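Local structure of glucose-6-phosphate dehydrogenase (Trypanosoma cruzi, 5AQ1) at residues N59-R64 with L445-L450; R130-F135 with G142-Y147; G161-A166 with K198-E203. The protein catalyses the oxidation of glucose 6-phosphate with NADP+ as the electron acceptor, the step that opens the pentose phosphate pathway and yields NADPH. One frame throughout, in Å; residues are numbered along the deposited sequence.

Interaction 1 of 3, residues N59-R64 with L445-L450; sequences NGMLPR and LIHEAL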
loop_
_atom_site.group_PDB
_atom_site.type_symbol
_atom_site.label_atom_id
_atom_site.label_comp_id
_atom_site.label_asym_id
_atom_site.label_seq_id
_atom_site.Cartn_x
_atom_site.Cartn_y
_atom_site.Cartn_z
ATOM N N ASN B 59 -3.982 -1.022 -46.476
ATOM C CA ASN B 59 -3.164 -1.766 -45.519
ATOM C C ASN B 59 -3.410 -3.272 -45.565
ATOM O O ASN B 59 -2.931 -4.002 -44.700
ATOM C CB ASN B 59 -3.402 -1.243 -44.098
ATOM C CG ASN B 59 -3.057 0.233 -43.947
ATOM O OD1 ASN B 59 -2.304 0.797 -44.741
ATOM N ND2 ASN B 59 -3.610 0.862 -42.917
ATOM N N GLY B 60 -4.149 -3.737 -46.572
ATOM C CA GLY B 60 -4.466 -5.157 -46.712
ATOM C C GLY B 60 -5.376 -5.678 -45.614
ATOM O O GLY B 60 -5.344 -6.860 -45.285
ATOM N N MET B 61 -6.194 -4.794 -45.054
ATOM C CA MET B 61 -7.061 -5.141 -43.934
ATOM C C MET B 61 -8.462 -5.526 -44.402
ATOM O O MET B 61 -9.209 -6.152 -43.659
ATOM C CB MET B 61 -7.148 -3.970 -42.956
ATOM C CG MET B 61 -6.941 -4.375 -41.509
ATOM S SD MET B 61 -5.229 -4.181 -40.990
ATOM C CE MET B 61 -5.271 -2.480 -40.450
ATOM N N LEU B 62 -8.822 -5.118 -45.620
ATOM C CA LEU B 62 -10.036 -5.587 -46.281
ATOM C C LEU B 62 -9.653 -6.585 -47.360
ATOM O O LEU B 62 -8.559 -6.486 -47.921
ATOM C CB LEU B 62 -10.779 -4.430 -46.941
ATOM C CG LEU B 62 -11.377 -3.360 -46.033
ATOM C CD1 LEU B 62 -12.042 -2.286 -46.880
ATOM C CD2 LEU B 62 -12.371 -3.970 -45.057
ATOM N N PRO B 63 -10.546 -7.545 -47.666
ATOM C CA PRO B 63 -10.280 -8.414 -48.812
ATOM C C PRO B 63 -10.234 -7.609 -50.111
ATOM O O PRO B 63 -10.970 -6.634 -50.256
ATOM C CB PRO B 63 -11.470 -9.387 -48.819
ATOM C CG PRO B 63 -12.083 -9.284 -47.468
ATOM C CD PRO B 63 -11.810 -7.892 -46.992
ATOM N N ARG B 64 -9.361 -8.007 -51.032
ATOM C CA ARG B 64 -9.253 -7.340 -52.331
ATOM C C ARG B 64 -10.578 -7.357 -53.105
ATOM O O ARG B 64 -10.891 -6.399 -53.815
ATOM C CB ARG B 64 -8.110 -7.941 -53.152
ATOM C CG ARG B 64 -6.729 -7.450 -52.696
ATOM C CD ARG B 64 -5.765 -8.587 -52.425
ATOM N NE ARG B 64 -4.386 -8.120 -52.323
ATOM C CZ ARG B 64 -3.342 -8.914 -52.094
ATOM N NH1 ARG B 64 -3.508 -10.224 -51.932
ATOM N NH2 ARG B 64 -2.123 -8.395 -52.023
ATOM N N LEU B 445 -11.903 1.091 -35.554
ATOM C CA LEU B 445 -13.224 0.621 -35.135
ATOM C C LEU B 445 -13.899 -0.256 -36.183
ATOM O O LEU B 445 -14.378 -1.344 -35.866
ATOM C CB LEU B 445 -14.120 1.806 -34.754
ATOM C CG LEU B 445 -13.610 2.617 -33.554
ATOM C CD1 LEU B 445 -14.398 3.901 -33.394
ATOM C CD2 LEU B 445 -13.668 1.803 -32.272
ATOM N N ILE B 446 -13.919 0.206 -37.430
ATOM C CA ILE B 446 -14.468 -0.588 -38.533
ATOM C C ILE B 446 -13.739 -1.933 -38.626
ATOM O O ILE B 446 -14.375 -2.976 -38.797
ATOM C CB ILE B 446 -14.394 0.175 -39.876
ATOM C CG1 ILE B 446 -15.401 1.329 -39.876
ATOM C CG2 ILE B 446 -14.682 -0.753 -41.052
ATOM C CD1 ILE B 446 -15.260 2.284 -41.042
ATOM N N HIS B 447 -12.413 -1.902 -38.504
ATOM C CA HIS B 447 -11.597 -3.119 -38.516
ATOM C C HIS B 447 -11.996 -4.083 -37.400
ATOM O O HIS B 447 -12.108 -5.286 -37.623
ATOM C CB HIS B 447 -10.111 -2.760 -38.403
ATOM C CG HIS B 447 -9.201 -3.946 -38.309
ATOM N ND1 HIS B 447 -9.190 -4.954 -39.251
ATOM C CD2 HIS B 447 -8.261 -4.278 -37.392
ATOM C CE1 HIS B 447 -8.289 -5.860 -38.913
ATOM N NE2 HIS B 447 -7.712 -5.473 -37.790
ATOM N N GLU B 448 -12.219 -3.548 -36.204
ATOM C CA GLU B 448 -12.601 -4.370 -35.061
ATOM C C GLU B 448 -14.034 -4.916 -35.182
ATOM O O GLU B 448 -14.317 -6.025 -34.719
ATOM C CB GLU B 448 -12.415 -3.583 -33.760
ATOM C CG GLU B 448 -10.951 -3.375 -33.397
ATOM C CD GLU B 448 -10.732 -2.260 -32.392
ATOM O OE1 GLU B 448 -11.652 -1.974 -31.599
ATOM O OE2 GLU B 448 -9.630 -1.666 -32.391
ATOM N N ALA B 449 -14.925 -4.144 -35.804
ATOM C CA ALA B 449 -16.279 -4.615 -36.110
ATOM C C ALA B 449 -16.250 -5.787 -37.097
ATOM O O ALA B 449 -17.019 -6.738 -36.957
ATOM C CB ALA B 449 -17.129 -3.482 -36.661
ATOM N N LEU B 450 -15.355 -5.718 -38.081
ATOM C CA LEU B 450 -15.187 -6.807 -39.042
ATOM C C LEU B 450 -14.596 -8.054 -38.400
ATOM O O LEU B 450 -14.929 -9.170 -38.792
ATOM C CB LEU B 450 -14.306 -6.365 -40.215
ATOM C CG LEU B 450 -14.923 -5.319 -41.148
ATOM C CD1 LEU B 450 -13.862 -4.719 -42.056
ATOM C CD2 LEU B 450 -16.057 -5.921 -41.969
#

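Interaction 2 of 3, residues R130-F135 with G142-Y147; sequences RMEEAF and GNRLFY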
loop_
_atom_site.group_PDB
_atom_site.type_symbol
_atom_site.label_atom_id
_atom_site.label_comp_id
_atom_site.label_asym_id
_atom_site.label_seq_id
_atom_site.Cartn_x
_atom_site.Cartn_y
_atom_site.Cartn_z
ATOM N N ARG B 130 -26.532 -10.386 -55.438
ATOM C CA ARG B 130 -25.755 -10.346 -56.683
ATOM C C ARG B 130 -24.256 -10.288 -56.427
ATOM O O ARG B 130 -23.475 -10.967 -57.092
ATOM C CB ARG B 130 -26.138 -9.137 -57.548
ATOM C CG ARG B 130 -27.285 -9.431 -58.487
ATOM C CD ARG B 130 -27.524 -8.300 -59.470
ATOM N NE ARG B 130 -28.811 -8.471 -60.133
ATOM C CZ ARG B 130 -29.978 -8.039 -59.658
ATOM N NH1 ARG B 130 -30.052 -7.382 -58.499
ATOM N NH2 ARG B 130 -31.091 -8.268 -60.355
ATOM N N MET B 131 -23.868 -9.445 -55.477
ATOM C CA MET B 131 -22.468 -9.295 -55.103
ATOM C C MET B 131 -21.935 -10.558 -54.425
ATOM O O MET B 131 -20.807 -10.976 -54.688
ATOM C CB MET B 131 -22.288 -8.082 -54.185
ATOM C CG MET B 131 -22.536 -6.743 -54.868
ATOM S SD MET B 131 -22.656 -5.364 -53.709
ATOM C CE MET B 131 -22.679 -3.983 -54.851
ATOM N N GLU B 132 -22.753 -11.166 -53.571
ATOM C CA GLU B 132 -22.372 -12.394 -52.872
ATOM C C GLU B 132 -22.192 -13.585 -53.816
ATOM O O GLU B 132 -21.269 -14.374 -53.647
ATOM C CB GLU B 132 -23.401 -12.734 -51.799
ATOM C CG GLU B 132 -23.376 -11.778 -50.617
ATOM C CD GLU B 132 -24.446 -12.083 -49.585
ATOM O OE1 GLU B 132 -25.497 -12.648 -49.969
ATOM O OE2 GLU B 132 -24.248 -11.752 -48.398
ATOM N N GLU B 133 -23.072 -13.711 -54.806
ATOM C CA GLU B 133 -22.967 -14.785 -55.796
ATOM C C GLU B 133 -21.697 -14.652 -56.644
ATOM O O GLU B 133 -21.116 -15.655 -57.063
ATOM C CB GLU B 133 -24.197 -14.811 -56.720
ATOM C CG GLU B 133 -25.541 -15.113 -56.061
ATOM C CD GLU B 133 -25.511 -16.265 -55.071
ATOM O OE1 GLU B 133 -24.842 -17.279 -55.362
ATOM O OE2 GLU B 133 -26.157 -16.150 -53.999
ATOM N N ALA B 134 -21.274 -13.411 -56.890
ATOM C CA ALA B 134 -20.089 -13.135 -57.707
ATOM C C ALA B 134 -18.780 -13.399 -56.964
ATOM O O ALA B 134 -17.721 -13.450 -57.583
ATOM C CB ALA B 134 -20.122 -11.700 -58.219
ATOM N N PHE B 135 -18.852 -13.549 -55.643
ATOM C CA PHE B 135 -17.702 -13.967 -54.849
ATOM C C PHE B 135 -17.196 -15.302 -55.367
ATOM O O PHE B 135 -17.981 -16.224 -55.576
ATOM C CB PHE B 135 -18.102 -14.099 -53.383
ATOM C CG PHE B 135 -16.995 -14.561 -52.485
ATOM C CD1 PHE B 135 -15.950 -13.705 -52.158
ATOM C CD2 PHE B 135 -17.008 -15.842 -51.945
ATOM C CE1 PHE B 135 -14.929 -14.122 -51.320
ATOM C CE2 PHE B 135 -15.992 -16.264 -51.104
ATOM C CZ PHE B 135 -14.950 -15.404 -50.794
ATOM N N GLY B 142 -22.383 -14.978 -47.534
ATOM C CA GLY B 142 -21.594 -13.759 -47.352
ATOM C C GLY B 142 -21.897 -13.044 -46.048
ATOM O O GLY B 142 -23.025 -13.089 -45.554
ATOM N N ASN B 143 -20.882 -12.386 -45.492
ATOM C CA ASN B 143 -21.041 -11.588 -44.278
ATOM C C ASN B 143 -21.440 -10.162 -44.637
ATOM O O ASN B 143 -20.913 -9.594 -45.590
ATOM C CB ASN B 143 -19.741 -11.573 -43.481
ATOM C CG ASN B 143 -19.320 -12.956 -43.024
ATOM O OD1 ASN B 143 -20.097 -13.681 -42.403
ATOM N ND2 ASN B 143 -18.084 -13.330 -43.328
ATOM N N ARG B 144 -22.355 -9.583 -43.868
ATOM C CA ARG B 144 -22.916 -8.274 -44.186
ATOM C C ARG B 144 -22.720 -7.294 -43.039
ATOM O O ARG B 144 -23.195 -7.533 -41.931
ATOM C CB ARG B 144 -24.407 -8.409 -44.488
ATOM C CG ARG B 144 -24.724 -9.419 -45.576
ATOM C CD ARG B 144 -26.208 -9.445 -45.902
ATOM N NE ARG B 144 -26.514 -10.397 -46.970
ATOM C CZ ARG B 144 -27.719 -10.577 -47.508
ATOM N NH1 ARG B 144 -28.764 -9.875 -47.086
ATOM N NH2 ARG B 144 -27.878 -11.471 -48.477
ATOM N N LEU B 145 -22.018 -6.193 -43.309
ATOM C CA LEU B 145 -21.851 -5.111 -42.336
ATOM C C LEU B 145 -22.656 -3.897 -42.792
ATOM O O LEU B 145 -22.374 -3.319 -43.840
ATOM C CB LEU B 145 -20.376 -4.733 -42.199
ATOM C CG LEU B 145 -20.031 -3.640 -41.180
ATOM C CD1 LEU B 145 -20.208 -4.146 -39.763
ATOM C CD2 LEU B 145 -18.603 -3.154 -41.380
ATOM N N PHE B 146 -23.660 -3.522 -42.005
ATOM C CA PHE B 146 -24.480 -2.356 -42.307
ATOM C C PHE B 146 -24.005 -1.178 -41.470
ATOM O O PHE B 146 -24.074 -1.222 -40.242
ATOM C CB PHE B 146 -25.954 -2.646 -42.016
ATOM C CG PHE B 146 -26.545 -3.712 -42.897
ATOM C CD1 PHE B 146 -26.881 -3.430 -44.211
ATOM C CD2 PHE B 146 -26.771 -4.993 -42.413
ATOM C CE1 PHE B 146 -27.424 -4.405 -45.031
ATOM C CE2 PHE B 146 -27.316 -5.973 -43.226
ATOM C CZ PHE B 146 -27.641 -5.680 -44.537
ATOM N N TYR B 147 -23.506 -0.138 -42.138
ATOM C CA TYR B 147 -23.105 1.098 -41.466
ATOM C C TYR B 147 -24.234 2.119 -41.592
ATOM O O TYR B 147 -24.536 2.575 -42.694
ATOM C CB TYR B 147 -21.815 1.662 -42.074
ATOM C CG TYR B 147 -21.064 2.597 -41.141
ATOM C CD1 TYR B 147 -21.636 3.794 -40.704
ATOM C CD2 TYR B 147 -19.780 2.288 -40.694
ATOM C CE1 TYR B 147 -20.958 4.649 -39.851
ATOM C CE2 TYR B 147 -19.093 3.139 -39.842
ATOM C CZ TYR B 147 -19.690 4.317 -39.423
ATOM O OH TYR B 147 -19.019 5.166 -38.579
HETATM O O HOH W 1 -21.845 -10.382 -48.159
#

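Interaction 3 of 3, residues G161-A166 with K198-E203; sequences GLSKGA and KPLFNE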
loop_
_atom_site.group_PDB
_atom_site.type_symbol
_atom_site.label_atom_id
_atom_site.label_comp_id
_atom_site.label_asym_id
_atom_site.label_seq_id
_atom_site.Cartn_x
_atom_site.Cartn_y
_atom_site.Cartn_z
ATOM N N GLY B 161 -36.572 -2.312 -41.366
ATOM C CA GLY B 161 -36.474 -2.735 -42.762
ATOM C C GLY B 161 -35.355 -3.732 -42.996
ATOM O O GLY B 161 -35.544 -4.735 -43.685
ATOM N N LEU B 162 -34.186 -3.455 -42.420
ATOM C CA LEU B 162 -33.031 -4.348 -42.527
ATOM C C LEU B 162 -33.304 -5.695 -41.864
ATOM O O LEU B 162 -33.023 -6.741 -42.446
ATOM C CB LEU B 162 -31.786 -3.713 -41.889
ATOM C CG LEU B 162 -31.130 -2.559 -42.650
ATOM C CD1 LEU B 162 -30.063 -1.910 -41.790
ATOM C CD2 LEU B 162 -30.548 -3.034 -43.974
ATOM N N SER B 163 -33.843 -5.653 -40.648
ATOM C CA SER B 163 -34.168 -6.863 -39.890
ATOM C C SER B 163 -35.172 -7.728 -40.638
ATOM O O SER B 163 -35.028 -8.946 -40.706
ATOM C CB SER B 163 -34.735 -6.496 -38.517
ATOM O OG SER B 163 -34.923 -7.648 -37.716
ATOM N N LYS B 164 -36.177 -7.079 -41.213
ATOM C CA LYS B 164 -37.270 -7.772 -41.873
ATOM C C LYS B 164 -36.858 -8.383 -43.212
ATOM O O LYS B 164 -37.255 -9.507 -43.518
ATOM C CB LYS B 164 -38.447 -6.808 -42.074
ATOM C CG LYS B 164 -39.725 -7.446 -42.600
ATOM C CD LYS B 164 -40.720 -6.392 -43.066
ATOM C CE LYS B 164 -41.917 -7.015 -43.774
ATOM N NZ LYS B 164 -42.922 -7.565 -42.821
ATOM N N GLY B 165 -36.074 -7.655 -44.009
ATOM C CA GLY B 165 -35.855 -8.038 -45.409
ATOM C C GLY B 165 -34.451 -7.994 -45.993
ATOM O O GLY B 165 -34.303 -8.096 -47.210
ATOM N N ALA B 166 -33.423 -7.862 -45.157
ATOM C CA ALA B 166 -32.044 -7.831 -45.660
ATOM C C ALA B 166 -31.039 -8.549 -44.754
ATOM O O ALA B 166 -29.855 -8.209 -44.738
ATOM C CB ALA B 166 -31.611 -6.390 -45.901
ATOM N N LYS B 198 -34.346 -4.254 -29.497
ATOM C CA LYS B 198 -34.297 -5.581 -28.857
ATOM C C LYS B 198 -34.830 -6.739 -29.732
ATOM O O LYS B 198 -34.126 -7.729 -29.929
ATOM C CB LYS B 198 -35.040 -5.550 -27.508
ATOM C CG LYS B 198 -34.189 -5.936 -26.305
ATOM C CD LYS B 198 -34.865 -5.542 -24.995
ATOM C CE LYS B 198 -33.966 -5.773 -23.786
ATOM N NZ LYS B 198 -32.870 -4.767 -23.678
ATOM N N PRO B 199 -36.065 -6.623 -30.258
ATOM C CA PRO B 199 -36.599 -7.708 -31.092
ATOM C C PRO B 199 -36.037 -7.782 -32.522
ATOM O O PRO B 199 -36.249 -8.787 -33.201
ATOM C CB PRO B 199 -38.099 -7.400 -31.139
ATOM C CG PRO B 199 -38.174 -5.921 -30.994
ATOM C CD PRO B 199 -37.054 -5.545 -30.066
ATOM N N LEU B 200 -35.338 -6.740 -32.972
ATOM C CA LEU B 200 -34.815 -6.678 -34.342
ATOM C C LEU B 200 -33.430 -7.313 -34.482
ATOM O O LEU B 200 -33.149 -7.977 -35.481
ATOM C CB LEU B 200 -34.747 -5.223 -34.814
ATOM C CG LEU B 200 -36.010 -4.377 -34.633
ATOM C CD1 LEU B 200 -35.755 -2.961 -35.122
ATOM C CD2 LEU B 200 -37.200 -4.989 -35.356
ATOM N N PHE B 201 -32.568 -7.086 -33.489
ATOM C CA PHE B 201 -31.183 -7.566 -33.511
ATOM C C PHE B 201 -30.740 -8.061 -32.139
ATOM O O PHE B 201 -31.205 -7.567 -31.116
ATOM C CB PHE B 201 -30.237 -6.438 -33.931
ATOM C CG PHE B 201 -30.487 -5.920 -35.314
ATOM C CD1 PHE B 201 -29.991 -6.595 -36.418
ATOM C CD2 PHE B 201 -31.211 -4.753 -35.513
ATOM C CE1 PHE B 201 -30.218 -6.122 -37.698
ATOM C CE2 PHE B 201 -31.441 -4.272 -36.792
ATOM C CZ PHE B 201 -30.944 -4.957 -37.887
ATOM N N ASN B 202 -29.825 -9.027 -32.131
ATOM C CA ASN B 202 -29.136 -9.430 -30.908
ATOM C C ASN B 202 -28.122 -8.368 -30.534
ATOM O O ASN B 202 -27.634 -7.637 -31.397
ATOM C CB ASN B 202 -28.399 -10.752 -31.101
ATOM C CG ASN B 202 -29.322 -11.925 -31.379
ATOM O OD1 ASN B 202 -28.851 -12.951 -31.853
ATOM N ND2 ASN B 202 -30.623 -11.794 -31.096
ATOM N N GLU B 203 -27.794 -8.288 -29.250
ATOM C CA GLU B 203 -26.798 -7.330 -28.775
ATOM C C GLU B 203 -25.420 -7.615 -29.375
ATOM O O GLU B 203 -24.633 -6.694 -29.589
ATOM C CB GLU B 203 -26.732 -7.353 -27.244
ATOM C CG GLU B 203 -25.793 -6.329 -26.615
ATOM C CD GLU B 203 -26.216 -4.886 -26.839
ATOM O OE1 GLU B 203 -27.339 -4.628 -27.334
ATOM O OE2 GLU B 203 -25.412 -3.998 -26.501
#

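Interaction 1 of 3, residues N59-R64 with L445-L450
The side chain of Met61 runs out over one face of the His447 imidazole. CB points at helix 441-451 but stops just short of the ring. CG makes the nearest approach: it lies over the face, 3.2 Å from His447 ND1 and almost as near to His447 CE1. Bends at chi2 and chi3 then lead the chain from above the ND1-CE1 edge inward over the ring while rising from it. SD sits 4.3 Å from the centroid of the His447 ring and 20° off its normal, offset toward the rim, which is a sulfur-aromatic contact over the face. CE ends over the middle of the ring, higher above it than SD, 4.6 Å from His447 CD2. On the helix side, His447 has CG anti to its backbone N (chi1 176°), and this swings the imidazole out to the loop although its CB does not aim there.

One helical turn further on, Leu450 meets Leu62. The two side chains cross at about a right angle and touch through single methyls, Leu62 CD2 to Leu450 CD1 at 3.4 Å. Both leucines also pack against strand 33-38, Leu62 on Ile35 and Leu450 on Leu33. Leu417 of a second subunit packs on Met61. Gly60, with positive phi, is the C-prime residue of a Schellman motif closing helix 43-58, in which Met61 N returns to Leu56 O. The contact is an interdomain one: the helix-to-strand loop of the first beta-alpha-beta unit of the Rossmann-type coenzyme domain, packed against a helix of the C-terminal region.

Interaction 2 of 3, residues R130-F135 with G142-Y147
Arg144 grips the carboxylate of Glu132 side-on, with two nitrogens bonded to two different oxygens. NE donates to Glu132 OE2 at 3.0 Å, and NH2 donates to Glu132 OE1, also at 3.0 Å. Both oxygens lie close to the guanidinium plane, and both bonds are fairly straight, with N-H...O angles of 166° and 161°. The carboxylate is less well aligned: the planes are 48° apart, and each oxygen is met from above its own plane. This salt bridge is therefore bidentate but twisted. A water links the pair to the strand backbone, donating to Glu132 OE2 at 2.8 Å and to Asn143 O at the same distance. The nearby Gly142 O is another acceptor, 3.4 Å from Glu132 OE2, and makes no bond to it; its hydrogen comes from the side chain of Gln168.

Helix 118-134 is the connection that brings the chain from edge strand 108-112 to strand 143-148 in the middle of the parallel sheet, the crossover between the two halves of a Rossmann fold. The salt bridge ties the last full turn of that helix to the start of the strand it leads into.

Further out, other residues position the arginine. Its chain is extended from CG to NE and lies on Ile128 and Leu129 of the same helix, while NH1 is bonded to Asn125 OD1. The backbone of Arg144 pairs with Trp174 and Arg176, and the neighbouring residue of the strand, Asn143, is held through its OD1, which accepts from Trp174 N.

Interaction 3 of 3, residues G161-A166 with K198-E203
Ser163 meets the loop in two ways, its hydroxyl on the backbone of Leu200 and its CB on the tip of the Phe201 ring. With chi1 at -174° the hydroxyl stands opposite the serine's own N, off the helix and facing the loop, and donates to Leu200 O at 2.9 Å. The oxygen is met in the carbonyl plane on a lone pair, with a C=O...OG angle of 115°. Leu200 CB lies alongside, 3.9 Å from Ser163 CB, a carbon-carbon contact beside the polar one.

The Phe201 ring enters with its far end first. Its CZ reaches the helix at 4.1 Å from Ser163 CB, and the methylene of Leu162 meets the ring at its edge, near the ring plane, with Leu162 CB 4.3 Å from Phe201 CZ. The ring thus points into the helix surface and does not lie flat on it. Other residues extend this apolar patch: Cys159, one turn earlier in the helix, touches both Leu200 and Phe201, and Leu177 of strand 175-179 touches both Leu162 and Phe201.

Helix 155-165 and the loop that leads from helix 187-197 into edge strand 206-208 belong to successive beta-alpha-beta crossovers, and their packing side by side over one face of the parallel sheet is characteristic of the second half of a Rossmann-type dinucleotide-binding domain.

How the interactions relate
Along the chain, interactions 2 and 3 follow one another, and both fall within the long span between the two segments of interaction 1. Their centres are about 17 Å apart, and they touch: Phe146 of strand 143-148 packs on Leu162 of helix 155-165, the next element in the chain. Interaction 1 has its centre about 15 Å from that of interaction 2 and meets it where Leu450 and Ile446 of helix 441-451 pack on Leu145 and Tyr147. Interactions 1 and 3 do not touch. Strand 143-148 thus stands between them: interactions 2 and 3 both lie inside the NADPH-binding Rossmann domain, whereas interaction 1 joins it to the C-terminal region.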